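Cortical-lytic enzyme (Bacillus cereus, PDB 4S3J) hydrolyses partially degraded spore-cortex peptidoglycan during germination, acting as an N-acetylglucosaminidase that recognises muramic acid delta-lactam residues. Local coordinates at residues A[168-174]-A[212-218]; A[249-254]-A[267-272]; A[253-257]-A[304-308]; A[278-284]-A[317-323]. One frame throughout, in Å; residues are numbered along the deposited sequence.

Contact 1: residues A[168-174]-A[212-218]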
loop_
_atom_site.group_PDB
_atom_site.type_symbol
_atom_site.label_atom_id
_atom_site.label_comp_id
_atom_site.label_asym_id
_atom_site.label_seq_id
_atom_site.Cartn_x
_atom_site.Cartn_y
_atom_site.Cartn_z
ATOM N N ILE A 168 7.975 -1.331 -14.697
ATOM C CA ILE A 168 8.526 -0.013 -15.038
ATOM C C ILE A 168 9.225 0.574 -13.830
ATOM O O ILE A 168 8.563 0.835 -12.838
ATOM C CB ILE A 168 7.439 1.003 -15.456
ATOM C CG1 ILE A 168 6.556 0.472 -16.584
ATOM C CG2 ILE A 168 8.074 2.374 -15.759
ATOM C CD1 ILE A 168 7.256 0.227 -17.842
ATOM N N PRO A 169 10.554 0.821 -13.901
ATOM C CA PRO A 169 11.132 1.549 -12.762
ATOM C C PRO A 169 10.799 3.035 -12.836
ATOM O O PRO A 169 10.894 3.613 -13.909
ATOM C CB PRO A 169 12.632 1.282 -12.896
ATOM C CG PRO A 169 12.845 1.052 -14.348
ATOM C CD PRO A 169 11.580 0.422 -14.881
ATOM N N MET A 170 10.344 3.618 -11.732
ATOM C CA MET A 170 10.076 5.064 -11.664
ATOM C C MET A 170 11.329 5.840 -11.305
ATOM O O MET A 170 12.176 5.367 -10.530
ATOM C CB MET A 170 8.969 5.341 -10.641
ATOM C CG MET A 170 7.594 4.813 -11.043
ATOM S SD MET A 170 6.445 4.546 -9.661
ATOM C CE MET A 170 6.349 6.169 -8.936
ATOM N N LEU A 171 11.471 7.013 -11.909
ATOM C CA LEU A 171 12.487 7.973 -11.507
ATOM C C LEU A 171 11.864 8.835 -10.426
ATOM O O LEU A 171 11.103 9.767 -10.720
ATOM C CB LEU A 171 12.953 8.805 -12.709
ATOM C CG LEU A 171 13.896 9.979 -12.414
ATOM C CD1 LEU A 171 15.058 9.585 -11.535
ATOM C CD2 LEU A 171 14.434 10.577 -13.700
ATOM N N VAL A 172 12.149 8.500 -9.170
ATOM C CA VAL A 172 11.557 9.201 -8.057
ATOM C C VAL A 172 12.436 10.367 -7.630
ATOM O O VAL A 172 13.554 10.175 -7.185
ATOM C CB VAL A 172 11.350 8.262 -6.837
ATOM C CG1 VAL A 172 10.719 9.009 -5.683
ATOM C CG2 VAL A 172 10.501 7.038 -7.213
ATOM N N ILE A 173 11.907 11.577 -7.770
ATOM C CA ILE A 173 12.653 12.792 -7.477
ATOM C C ILE A 173 12.041 13.526 -6.289
ATOM O O ILE A 173 10.852 13.856 -6.304
ATOM C CB ILE A 173 12.684 13.721 -8.712
ATOM C CG1 ILE A 173 13.364 13.008 -9.879
ATOM C CG2 ILE A 173 13.443 15.010 -8.421
ATOM C CD1 ILE A 173 12.996 13.560 -11.228
ATOM N N THR A 174 12.865 13.816 -5.282
ATOM C CA THR A 174 12.409 14.513 -4.082
ATOM C C THR A 174 13.097 15.857 -3.900
ATOM O O THR A 174 14.213 16.073 -4.389
ATOM C CB THR A 174 12.673 13.690 -2.792
ATOM O OG1 THR A 174 14.050 13.301 -2.720
ATOM C CG2 THR A 174 11.822 12.432 -2.775
ATOM N N MET A 212 13.799 4.365 -17.012
ATOM C CA MET A 212 12.756 4.798 -16.102
ATOM C C MET A 212 11.676 5.562 -16.859
ATOM O O MET A 212 11.777 6.773 -17.049
ATOM C CB MET A 212 13.352 5.636 -14.980
ATOM C CG MET A 212 14.117 4.811 -13.960
ATOM S SD MET A 212 15.202 5.878 -12.979
ATOM C CE MET A 212 15.812 4.726 -11.762
ATOM N N ARG A 213 10.652 4.848 -17.314
ATOM C CA ARG A 213 9.677 5.449 -18.217
ATOM C C ARG A 213 8.583 6.256 -17.516
ATOM O O ARG A 213 7.768 6.883 -18.179
ATOM C CB ARG A 213 9.054 4.366 -19.116
ATOM C CG ARG A 213 10.048 3.774 -20.113
ATOM C CD ARG A 213 9.402 2.754 -21.039
ATOM N NE ARG A 213 9.265 1.434 -20.436
ATOM C CZ ARG A 213 8.485 0.473 -20.920
ATOM N NH1 ARG A 213 7.754 0.676 -22.005
ATOM N NH2 ARG A 213 8.425 -0.699 -20.316
ATOM N N ASP A 214 8.552 6.253 -16.186
ATOM C CA ASP A 214 7.695 7.180 -15.448
ATOM C C ASP A 214 8.557 8.076 -14.575
ATOM O O ASP A 214 9.387 7.586 -13.813
ATOM C CB ASP A 214 6.682 6.444 -14.564
ATOM C CG ASP A 214 5.783 7.409 -13.779
ATOM O OD1 ASP A 214 4.857 8.001 -14.378
ATOM O OD2 ASP A 214 5.993 7.588 -12.561
ATOM N N ILE A 215 8.355 9.382 -14.704
ATOM C CA ILE A 215 9.027 10.381 -13.890
ATOM C C ILE A 215 8.087 10.818 -12.786
ATOM O O ILE A 215 6.975 11.290 -13.055
ATOM C CB ILE A 215 9.458 11.613 -14.729
ATOM C CG1 ILE A 215 10.542 11.251 -15.753
ATOM C CG2 ILE A 215 10.096 12.676 -13.829
ATOM C CD1 ILE A 215 10.148 10.373 -16.859
ATOM N N HIS A 216 8.519 10.611 -11.548
ATOM C CA HIS A 216 7.675 10.831 -10.387
ATOM C C HIS A 216 8.227 11.899 -9.442
ATOM O O HIS A 216 9.301 11.722 -8.882
ATOM C CB HIS A 216 7.514 9.541 -9.586
ATOM C CG HIS A 216 6.562 9.675 -8.442
ATOM N ND1 HIS A 216 5.224 9.422 -8.566
ATOM C CD2 HIS A 216 6.752 10.090 -7.162
ATOM C CE1 HIS A 216 4.615 9.651 -7.411
ATOM N NE2 HIS A 216 5.527 10.066 -6.551
ATOM N N PHE A 217 7.468 12.974 -9.235
ATOM C CA PHE A 217 7.856 14.008 -8.287
ATOM C C PHE A 217 7.173 13.842 -6.945
ATOM O O PHE A 217 5.923 13.804 -6.836
ATOM C CB PHE A 217 7.561 15.391 -8.858
ATOM C CG PHE A 217 8.367 15.703 -10.063
ATOM C CD1 PHE A 217 9.682 16.113 -9.932
ATOM C CD2 PHE A 217 7.826 15.589 -11.331
ATOM C CE1 PHE A 217 10.445 16.387 -11.032
ATOM C CE2 PHE A 217 8.591 15.872 -12.449
ATOM C CZ PHE A 217 9.905 16.273 -12.296
ATOM N N ASP A 218 8.006 13.634 -5.937
ATOM C CA ASP A 218 7.565 13.668 -4.561
ATOM C C ASP A 218 8.128 14.936 -3.936
ATOM O O ASP A 218 9.151 14.901 -3.253
ATOM C CB ASP A 218 8.013 12.430 -3.799
ATOM C CG ASP A 218 7.535 12.439 -2.359
ATOM O OD1 ASP A 218 6.613 13.230 -2.047
ATOM O OD2 ASP A 218 8.056 11.643 -1.552
#

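Contact 2: residues A[249-254]-A[267-272]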
loop_
_atom_site.group_PDB
_atom_site.type_symbol
_atom_site.label_atom_id
_atom_site.label_comp_id
_atom_site.label_asym_id
_atom_site.label_seq_id
_atom_site.Cartn_x
_atom_site.Cartn_y
_atom_site.Cartn_z
ATOM N N THR A 249 2.936 12.212 -9.690
ATOM C CA THR A 249 3.250 12.982 -8.489
ATOM C C THR A 249 2.687 12.360 -7.218
ATOM O O THR A 249 1.697 11.596 -7.262
ATOM C CB THR A 249 2.680 14.396 -8.564
ATOM O OG1 THR A 249 1.272 14.302 -8.785
ATOM C CG2 THR A 249 3.363 15.217 -9.679
ATOM N N THR A 250 3.299 12.727 -6.094
ATOM C CA THR A 250 2.782 12.423 -4.772
ATOM C C THR A 250 1.893 13.553 -4.257
ATOM O O THR A 250 2.249 14.729 -4.341
ATOM C CB THR A 250 3.940 12.187 -3.765
ATOM O OG1 THR A 250 4.645 10.994 -4.126
ATOM C CG2 THR A 250 3.416 12.062 -2.335
ATOM N N LEU A 251 0.747 13.186 -3.710
ATOM C CA LEU A 251 -0.184 14.133 -3.095
ATOM C C LEU A 251 -0.450 13.784 -1.631
ATOM O O LEU A 251 -0.708 12.622 -1.283
ATOM C CB LEU A 251 -1.517 14.158 -3.853
ATOM C CG LEU A 251 -1.550 14.742 -5.267
ATOM C CD1 LEU A 251 -2.943 14.490 -5.879
ATOM C CD2 LEU A 251 -1.196 16.215 -5.273
ATOM N N VAL A 252 -0.449 14.792 -0.772
ATOM C CA VAL A 252 -0.941 14.617 0.587
ATOM C C VAL A 252 -2.448 14.349 0.514
ATOM O O VAL A 252 -3.130 14.811 -0.415
ATOM C CB VAL A 252 -0.661 15.840 1.490
ATOM C CG1 VAL A 252 0.836 16.003 1.739
ATOM C CG2 VAL A 252 -1.271 17.106 0.887
ATOM N N PRO A 253 -2.975 13.588 1.488
ATOM C CA PRO A 253 -4.408 13.287 1.541
ATOM C C PRO A 253 -5.220 14.513 1.950
ATOM O O PRO A 253 -4.843 15.215 2.893
ATOM C CB PRO A 253 -4.493 12.189 2.601
ATOM C CG PRO A 253 -3.341 12.446 3.489
ATOM C CD PRO A 253 -2.238 12.933 2.585
ATOM N N LYS A 254 -6.296 14.764 1.219
ATOM C CA LYS A 254 -7.235 15.855 1.490
ATOM C C LYS A 254 -8.673 15.362 1.413
ATOM O O LYS A 254 -8.959 14.457 0.653
ATOM C CB LYS A 254 -7.065 16.992 0.477
ATOM C CG LYS A 254 -5.799 17.797 0.654
ATOM C CD LYS A 254 -5.854 19.107 -0.152
ATOM C CE LYS A 254 -4.473 19.511 -0.674
ATOM N NZ LYS A 254 -4.497 20.819 -1.440
ATOM N N HIS A 267 -0.215 21.436 -3.012
ATOM C CA HIS A 267 -0.657 20.210 -3.685
ATOM C C HIS A 267 -2.055 20.431 -4.267
ATOM O O HIS A 267 -3.076 20.171 -3.627
ATOM C CB HIS A 267 -0.632 19.010 -2.737
ATOM C CG HIS A 267 0.730 18.438 -2.547
ATOM N ND1 HIS A 267 0.954 17.205 -1.940
ATOM C CD2 HIS A 267 1.958 18.899 -2.875
ATOM C CE1 HIS A 267 2.234 16.956 -1.914
ATOM N NE2 HIS A 267 2.884 17.971 -2.470
ATOM N N ASP A 268 -2.065 20.910 -5.502
ATOM C CA ASP A 268 -3.275 21.333 -6.188
ATOM C C ASP A 268 -3.882 20.142 -6.917
ATOM O O ASP A 268 -3.471 19.800 -8.029
ATOM C CB ASP A 268 -2.918 22.472 -7.150
ATOM C CG ASP A 268 -4.133 23.182 -7.750
ATOM O OD1 ASP A 268 -5.216 22.569 -7.892
ATOM O OD2 ASP A 268 -3.980 24.395 -8.078
ATOM N N TYR A 269 -4.855 19.493 -6.276
ATOM C CA TYR A 269 -5.444 18.276 -6.810
ATOM C C TYR A 269 -5.977 18.477 -8.235
ATOM O O TYR A 269 -5.640 17.716 -9.143
ATOM C CB TYR A 269 -6.586 17.792 -5.904
ATOM C CG TYR A 269 -6.212 16.827 -4.771
ATOM C CD1 TYR A 269 -5.159 17.092 -3.901
ATOM C CD2 TYR A 269 -6.963 15.681 -4.552
ATOM C CE1 TYR A 269 -4.844 16.217 -2.866
ATOM C CE2 TYR A 269 -6.659 14.810 -3.533
ATOM C CZ TYR A 269 -5.613 15.074 -2.686
ATOM O OH TYR A 269 -5.333 14.194 -1.661
ATOM N N LYS A 270 -6.761 19.539 -8.436
ATOM C CA LYS A 270 -7.412 19.779 -9.720
ATOM C C LYS A 270 -6.384 20.043 -10.814
ATOM O O LYS A 270 -6.447 19.464 -11.891
ATOM C CB LYS A 270 -8.349 20.981 -9.618
ATOM C CG LYS A 270 -9.273 21.190 -10.815
ATOM C CD LYS A 270 -10.141 22.425 -10.595
ATOM C CE LYS A 270 -11.218 22.214 -9.552
ATOM N NZ LYS A 270 -11.986 23.467 -9.316
ATOM N N ALA A 271 -5.428 20.925 -10.535
ATOM C CA ALA A 271 -4.421 21.259 -11.529
ATOM C C ALA A 271 -3.529 20.075 -11.878
ATOM O O ALA A 271 -3.260 19.824 -13.047
ATOM C CB ALA A 271 -3.569 22.437 -11.047
ATOM N N GLN A 272 -3.040 19.363 -10.865
ATOM C CA GLN A 272 -2.153 18.241 -11.142
ATOM C C GLN A 272 -2.900 17.151 -11.901
ATOM O O GLN A 272 -2.363 16.563 -12.837
ATOM C CB GLN A 272 -1.541 17.691 -9.841
ATOM C CG GLN A 272 -0.569 18.671 -9.165
ATOM C CD GLN A 272 0.380 18.011 -8.169
ATOM O OE1 GLN A 272 0.592 16.802 -8.207
ATOM N NE2 GLN A 272 0.924 18.808 -7.253
HETATM O O HOH W 1 -6.674 20.443 -3.774
#

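Contact 3: residues A[253-257]-A[304-308]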
loop_
_atom_site.group_PDB
_atom_site.type_symbol
_atom_site.label_atom_id
_atom_site.label_comp_id
_atom_site.label_asym_id
_atom_site.label_seq_id
_atom_site.Cartn_x
_atom_site.Cartn_y
_atom_site.Cartn_z
ATOM N N PRO A 253 -2.975 13.588 1.488
ATOM C CA PRO A 253 -4.408 13.287 1.541
ATOM C C PRO A 253 -5.220 14.513 1.950
ATOM O O PRO A 253 -4.843 15.215 2.893
ATOM C CB PRO A 253 -4.493 12.189 2.601
ATOM C CG PRO A 253 -3.341 12.446 3.489
ATOM C CD PRO A 253 -2.238 12.933 2.585
ATOM N N LYS A 254 -6.296 14.764 1.219
ATOM C CA LYS A 254 -7.235 15.855 1.490
ATOM C C LYS A 254 -8.673 15.362 1.413
ATOM O O LYS A 254 -8.959 14.457 0.653
ATOM C CB LYS A 254 -7.065 16.992 0.477
ATOM C CG LYS A 254 -5.799 17.797 0.654
ATOM C CD LYS A 254 -5.854 19.107 -0.152
ATOM C CE LYS A 254 -4.473 19.511 -0.674
ATOM N NZ LYS A 254 -4.497 20.819 -1.440
ATOM N N THR A 255 -9.571 15.984 2.173
ATOM C CA THR A 255 -11.009 15.716 2.048
ATOM C C THR A 255 -11.795 16.949 1.620
ATOM O O THR A 255 -13.017 16.894 1.488
ATOM C CB THR A 255 -11.601 15.202 3.366
ATOM O OG1 THR A 255 -11.391 16.181 4.390
ATOM C CG2 THR A 255 -10.952 13.873 3.775
ATOM N N SER A 256 -11.105 18.058 1.392
ATOM C CA SER A 256 -11.764 19.223 0.806
ATOM C C SER A 256 -10.750 20.191 0.216
ATOM O O SER A 256 -9.543 20.063 0.429
ATOM C CB SER A 256 -12.624 19.953 1.834
ATOM O OG SER A 256 -11.888 20.993 2.437
ATOM N N SER A 257 -11.278 21.166 -0.520
ATOM C CA SER A 257 -10.492 22.071 -1.355
ATOM C C SER A 257 -9.832 23.272 -0.666
ATOM O O SER A 257 -9.060 23.987 -1.305
ATOM C CB SER A 257 -11.393 22.591 -2.481
ATOM O OG SER A 257 -11.806 21.533 -3.326
ATOM N N GLU A 304 -13.120 8.772 2.334
ATOM C CA GLU A 304 -13.386 10.221 2.208
ATOM C C GLU A 304 -12.378 10.896 1.291
ATOM O O GLU A 304 -12.730 11.767 0.475
ATOM C CB GLU A 304 -13.368 10.897 3.571
ATOM C CG GLU A 304 -14.527 10.525 4.485
ATOM C CD GLU A 304 -14.516 11.316 5.787
ATOM O OE1 GLU A 304 -14.029 12.467 5.787
ATOM O OE2 GLU A 304 -14.988 10.783 6.811
ATOM N N VAL A 305 -11.113 10.520 1.444
ATOM C CA VAL A 305 -10.053 11.072 0.602
ATOM C C VAL A 305 -10.230 10.635 -0.852
ATOM O O VAL A 305 -10.094 11.450 -1.763
ATOM C CB VAL A 305 -8.628 10.664 1.103
ATOM C CG1 VAL A 305 -7.562 11.093 0.097
ATOM C CG2 VAL A 305 -8.329 11.284 2.451
ATOM N N LEU A 306 -10.526 9.361 -1.089
ATOM C CA LEU A 306 -10.746 8.911 -2.460
ATOM C C LEU A 306 -11.941 9.623 -3.099
ATOM O O LEU A 306 -11.885 9.968 -4.285
ATOM C CB LEU A 306 -10.956 7.401 -2.529
ATOM C CG LEU A 306 -9.736 6.595 -2.087
ATOM C CD1 LEU A 306 -10.079 5.106 -2.166
ATOM C CD2 LEU A 306 -8.491 6.895 -2.903
ATOM N N GLN A 307 -13.009 9.833 -2.331
ATOM C CA GLN A 307 -14.183 10.529 -2.856
ATOM C C GLN A 307 -13.849 11.979 -3.189
ATOM O O GLN A 307 -14.288 12.497 -4.217
ATOM C CB GLN A 307 -15.336 10.480 -1.862
ATOM C CG GLN A 307 -15.926 9.101 -1.662
ATOM C CD GLN A 307 -16.977 9.094 -0.585
ATOM O OE1 GLN A 307 -16.778 9.642 0.495
ATOM N NE2 GLN A 307 -18.114 8.504 -0.882
ATOM N N TYR A 308 -13.073 12.634 -2.327
ATOM C CA TYR A 308 -12.677 14.003 -2.614
ATOM C C TYR A 308 -11.799 14.011 -3.859
ATOM O O TYR A 308 -12.004 14.828 -4.749
ATOM C CB TYR A 308 -11.938 14.651 -1.452
ATOM C CG TYR A 308 -11.327 15.963 -1.891
ATOM C CD1 TYR A 308 -12.122 17.064 -2.149
ATOM C CD2 TYR A 308 -9.976 16.069 -2.113
ATOM C CE1 TYR A 308 -11.569 18.260 -2.580
ATOM C CE2 TYR A 308 -9.400 17.260 -2.547
ATOM C CZ TYR A 308 -10.212 18.347 -2.784
ATOM O OH TYR A 308 -9.649 19.532 -3.219
HETATM O O HOH W 1 -6.674 20.443 -3.774
#

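Contact 4: residues A[278-284]-A[317-323]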
loop_
_atom_site.group_PDB
_atom_site.type_symbol
_atom_site.label_atom_id
_atom_site.label_comp_id
_atom_site.label_asym_id
_atom_site.label_seq_id
_atom_site.Cartn_x
_atom_site.Cartn_y
_atom_site.Cartn_z
ATOM N N PHE A 278 -0.719 9.880 -13.528
ATOM C CA PHE A 278 -1.334 9.400 -12.299
ATOM C C PHE A 278 -0.742 10.076 -11.077
ATOM O O PHE A 278 0.320 10.712 -11.152
ATOM C CB PHE A 278 -1.220 7.878 -12.186
ATOM C CG PHE A 278 0.185 7.345 -12.021
ATOM C CD1 PHE A 278 0.766 7.235 -10.761
ATOM C CD2 PHE A 278 0.890 6.883 -13.112
ATOM C CE1 PHE A 278 2.053 6.696 -10.605
ATOM C CE2 PHE A 278 2.153 6.342 -12.973
ATOM C CZ PHE A 278 2.740 6.250 -11.717
ATOM N N VAL A 279 -1.485 9.997 -9.980
ATOM C CA VAL A 279 -1.052 10.497 -8.676
ATOM C C VAL A 279 -1.028 9.354 -7.676
ATOM O O VAL A 279 -1.794 8.393 -7.790
ATOM C CB VAL A 279 -1.971 11.614 -8.121
ATOM C CG1 VAL A 279 -1.971 12.840 -9.046
ATOM C CG2 VAL A 279 -3.394 11.115 -7.919
ATOM N N VAL A 280 -0.119 9.484 -6.718
ATOM C CA VAL A 280 -0.055 8.611 -5.546
ATOM C C VAL A 280 -0.476 9.434 -4.331
ATOM O O VAL A 280 0.220 10.372 -3.944
ATOM C CB VAL A 280 1.354 8.012 -5.338
ATOM C CG1 VAL A 280 1.420 7.246 -4.034
ATOM C CG2 VAL A 280 1.721 7.092 -6.488
ATOM N N ILE A 281 -1.635 9.102 -3.759
ATOM C CA ILE A 281 -2.152 9.838 -2.612
ATOM C C ILE A 281 -1.763 9.101 -1.349
ATOM O O ILE A 281 -2.010 7.904 -1.227
ATOM C CB ILE A 281 -3.683 10.027 -2.668
ATOM C CG1 ILE A 281 -4.101 10.593 -4.035
ATOM C CG2 ILE A 281 -4.150 10.923 -1.514
ATOM C CD1 ILE A 281 -5.574 10.911 -4.170
ATOM N N MET A 282 -1.141 9.812 -0.423
ATOM C CA MET A 282 -0.621 9.199 0.795
ATOM C C MET A 282 -1.730 8.971 1.824
ATOM O O MET A 282 -1.760 9.591 2.896
ATOM C CB MET A 282 0.494 10.060 1.376
ATOM C CG MET A 282 1.712 10.081 0.479
ATOM S SD MET A 282 3.118 10.956 1.176
ATOM C CE MET A 282 2.410 12.597 1.326
ATOM N N THR A 283 -2.618 8.037 1.492
ATOM C CA THR A 283 -3.747 7.674 2.343
ATOM C C THR A 283 -3.323 6.722 3.480
ATOM O O THR A 283 -3.767 5.572 3.570
ATOM C CB THR A 283 -4.878 7.055 1.484
ATOM O OG1 THR A 283 -4.304 6.288 0.411
ATOM C CG2 THR A 283 -5.749 8.142 0.875
ATOM N N TYR A 284 -2.431 7.217 4.333
ATOM C CA TYR A 284 -1.988 6.481 5.505
ATOM C C TYR A 284 -1.443 7.474 6.530
ATOM O O TYR A 284 -1.410 8.671 6.259
ATOM C CB TYR A 284 -0.972 5.412 5.109
ATOM C CG TYR A 284 0.119 5.858 4.178
ATOM C CD1 TYR A 284 1.147 6.653 4.648
ATOM C CD2 TYR A 284 0.130 5.495 2.838
ATOM C CE1 TYR A 284 2.165 7.075 3.825
ATOM C CE2 TYR A 284 1.163 5.914 1.999
ATOM C CZ TYR A 284 2.171 6.704 2.507
ATOM O OH TYR A 284 3.201 7.135 1.712
ATOM N N LYS A 317 -6.794 7.938 -12.687
ATOM C CA LYS A 317 -5.506 8.528 -12.366
ATOM C C LYS A 317 -5.106 8.335 -10.901
ATOM O O LYS A 317 -3.991 8.666 -10.519
ATOM C CB LYS A 317 -5.498 10.020 -12.682
ATOM C CG LYS A 317 -5.593 10.317 -14.141
ATOM C CD LYS A 317 -5.172 11.755 -14.438
ATOM C CE LYS A 317 -5.239 12.054 -15.943
ATOM N NZ LYS A 317 -4.688 13.389 -16.307
ATOM N N ILE A 318 -6.024 7.824 -10.087
ATOM C CA ILE A 318 -5.786 7.757 -8.643
ATOM C C ILE A 318 -5.160 6.427 -8.206
ATOM O O ILE A 318 -5.739 5.349 -8.428
ATOM C CB ILE A 318 -7.093 7.989 -7.851
ATOM C CG1 ILE A 318 -7.652 9.376 -8.154
ATOM C CG2 ILE A 318 -6.836 7.831 -6.339
ATOM C CD1 ILE A 318 -9.079 9.609 -7.684
ATOM N N MET A 319 -3.982 6.524 -7.588
ATOM C CA MET A 319 -3.344 5.395 -6.921
ATOM C C MET A 319 -3.469 5.601 -5.426
ATOM O O MET A 319 -2.968 6.585 -4.886
ATOM C CB MET A 319 -1.871 5.251 -7.317
ATOM C CG MET A 319 -1.598 5.195 -8.818
ATOM S SD MET A 319 -2.234 3.673 -9.573
ATOM C CE MET A 319 -2.623 4.263 -11.230
ATOM N N MET A 320 -4.164 4.679 -4.770
ATOM C CA MET A 320 -4.365 4.722 -3.322
ATOM C C MET A 320 -3.113 4.277 -2.580
ATOM O O MET A 320 -2.660 3.138 -2.737
ATOM C CB MET A 320 -5.549 3.819 -2.932
ATOM C CG MET A 320 -5.856 3.787 -1.429
ATOM S SD MET A 320 -7.095 2.529 -1.029
ATOM C CE MET A 320 -6.120 1.041 -1.196
ATOM N N GLY A 321 -2.558 5.162 -1.760
ATOM C CA GLY A 321 -1.430 4.799 -0.916
ATOM C C GLY A 321 -1.834 3.790 0.137
ATOM O O GLY A 321 -2.911 3.893 0.721
ATOM N N GLN A 322 -0.990 2.777 0.338
ATOM C CA GLN A 322 -1.246 1.748 1.335
ATOM C C GLN A 322 0.014 1.404 2.110
ATOM O O GLN A 322 0.999 0.972 1.530
ATOM C CB GLN A 322 -1.793 0.494 0.664
ATOM C CG GLN A 322 -2.099 -0.635 1.637
ATOM C CD GLN A 322 -3.198 -0.267 2.631
ATOM O OE1 GLN A 322 -4.261 0.232 2.248
ATOM N NE2 GLN A 322 -2.938 -0.506 3.916
ATOM N N ASN A 323 -0.053 1.546 3.428
ATOM C CA ASN A 323 1.026 1.137 4.314
ATOM C C ASN A 323 1.083 -0.377 4.427
ATOM O O ASN A 323 0.032 -1.037 4.487
ATOM C CB ASN A 323 0.822 1.745 5.706
ATOM C CG ASN A 323 -0.536 1.401 6.284
ATOM O OD1 ASN A 323 -1.577 1.847 5.762
ATOM N ND2 ASN A 323 -0.555 0.561 7.320
HETATM O O HOH W 2 -5.139 3.148 2.734
#

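Contact 1: residues A[168-174]-A[212-218]
Leu171 projects from one face of this parallel strand pair, with Ile173, Ile215 and Phe217. Its side chain lies between Met212, whose SD is 3.7 Å from Leu171 CB, and Ile215, whose CG1 is 4.5 Å from Leu171 CD2. Further along, Ile173 fills the hollow between Ile215 and Phe217: Ile173 CD1 lies 4.0 Å from Ile215 CG2 and 3.8 Å from Phe217 CE1. Helix 193-210 covers this face, with Ile203 touching Leu171, Ile173 and Ile215. Between the bumps the backbones are joined by hydrogen bonds from Leu171 N to Asp214 O (2.9 Å), His216 N to Leu171 O (2.8 Å), Ile173 N to His216 O (2.8 Å) and Asp218 N to Ile173 O (2.9 Å). These are neighbouring strands of the glycosidase TIM barrel, and the other face looks into its interior. There the tip of Met170 bends to His216 (CE to ND1, 3.5 Å), while Val172 CG1 stands 4.4 Å from His216 CD2; the imidazole itself is hydrogen-bonded to Ser248 and Thr250. At the C-terminal end, Thr174 CG2 packs on Asp218 CB at 3.9 Å, and the Asp218 side chain comes within about 3 Å of that of Glu220, the probable catalytic proton donor.

Contact 2: residues A[249-254]-A[267-272]
Tyr269, His267 and Leu251 bury the most surface here, 108, 102 and 88 Å² respectively. Leu251 lies under the tyrosine ring: its CD1 is 4.0 Å from the Tyr269 ring centroid and 12° off the normal, a CH-pi contact over the face. At the far end of that ring, Tyr269 OH donates to Val252 O at 2.6 Å and accepts a weak bond from Lys254 N at 3.1 Å, so one hydroxyl serves the backbone just beyond the strand end. His267 meets the same backbone through its ring edge. Val252 N donates to His267 ND1 (3.0 Å, 164°), which fixes ND1 as an acceptor, and NE2 is left to bond Phe219 O. Leu251 CD2 packs on His267 CB at 3.8 Å. Lys254 NZ returns to His267 O at 2.7 Å and, through water 1 (3.2 Å from Lys254 NZ and 3.2 Å from Tyr269 N), to the start of the helix. There Asp268 is the N-cap, its OD1 accepting from Ala271 N at 3.1 Å. Deeper down, Thr249 OG1 donates to Gln272 OE1 at 2.7 Å. A strand of the barrel wall is thus tied to the first turn of the helix that follows it, a strand-to-helix packing characteristic of the TIM barrel.

Contact 3: residues A[253-257]-A[304-308]
This is a surface contact in which the loop following strand 246-251 lies across one side of helix 299-312. Tyr308 dominates, with 107 Å² covered, and the chain runs across one side of its ring: Lys254 CB is 3.8 Å from Tyr308 CE2, Thr255 C is 3.7 Å from Tyr308 CG, and Ser256 CA sits over one ring face. At the ring edge, Tyr308 OH and Ser257 OG are hydrogen-bonded at 2.9 Å, although Ser257 is poorly ordered. Water 1 bridges the same hydroxyl to Lys254, lying 3.2 Å from both Tyr308 OH and Lys254 NZ; the ammonium also binds His267 O and Phe264 O. One turn earlier on the helix, Val305 receives two apolar neighbours on CG2, Pro253 CB and Thr255 CG2, each at 3.9 Å. The buried carbonyl Lys254 O has no hydrogen-bond donor; its approach to Val305 CA, 3.6 Å with 150° at the hydrogen, is a CA-H...O contact. The Pro253 side chain is about 8 Å from that of Glu220. Such loops leaving the C-terminal ends of the strands form the rim of a TIM barrel on its catalytic side, and here one rests on a helix of the outer layer.

Contact 4: residues A[278-284]-A[317-323]
Met319 supplies the apolar centre, with 81 Å² covered. Its CG lies 3.7 Å from Phe278 CD1, and its SD is 5.3 Å from the Phe278 ring centroid, 31° off the normal, an oblique Met-aromatic contact. Val280 CG2 closes on Met319 CB at 4.1 Å. On the opposite face of the sheet, Ile281 CD1 meets Ile318 CG2 at 4.0 Å. Between these layers runs a regular parallel hydrogen-bond pattern: Val279 N to Lys317 O (2.9 Å), Met319 N to Val279 O (2.9 Å), Ile281 N to Met319 O (3.1 Å) and Gly321 N to Ile281 O (2.8 Å). At Gly321 a CB would point toward the other segment, 2.4 Å from Ile281 O, so there is no room for a side chain. Beyond it the first strand ends in successive inverse gamma turns centred on Met282 and Thr283. Thr283 OG1 still reaches across to Gly321 O at 2.8 Å, and the Tyr284 ring edge lies against the backbone, CD2 to Gly321 C 3.7 Å. Tyr284 CB also approaches Asn323 OD1 at 3.7 Å; the Asn323 amide group bonds Glu385 and Ser297. Helix 299-312 connects these adjacent strands in a beta-alpha-beta crossover and packs on their outer face. The helix covers Ile281 and Ile318 through Ala309, while strands 246-251 and 404-408 continue the barrel wall on the two sides.

Contacts 1 and 4 are buried parallel strand pairs of one barrel sheet, joined by backbone hydrogen bonds; the paired residues of contact 4 are apolar on both faces, whereas the inward face of contact 1 carries Asp214, His216 and Asp218. Strand 246-251 of contact 2 lies between them: Phe217 O meets Thr250 N at 2.9 Å, Thr249 O meets Val280 N at 2.8 Å. Contact 2, also largely buried, joins strand to helix chiefly through side-chain hydrogen bonds. Contact 3, at the surface, shares Pro253, Lys254 and water 1 with it and packs mostly on Tyr308, whose CE2 lies 3.5 Å from Tyr269 CD2 of contact 2. Its helix links the strands of contact 4, Val305 touching Thr283.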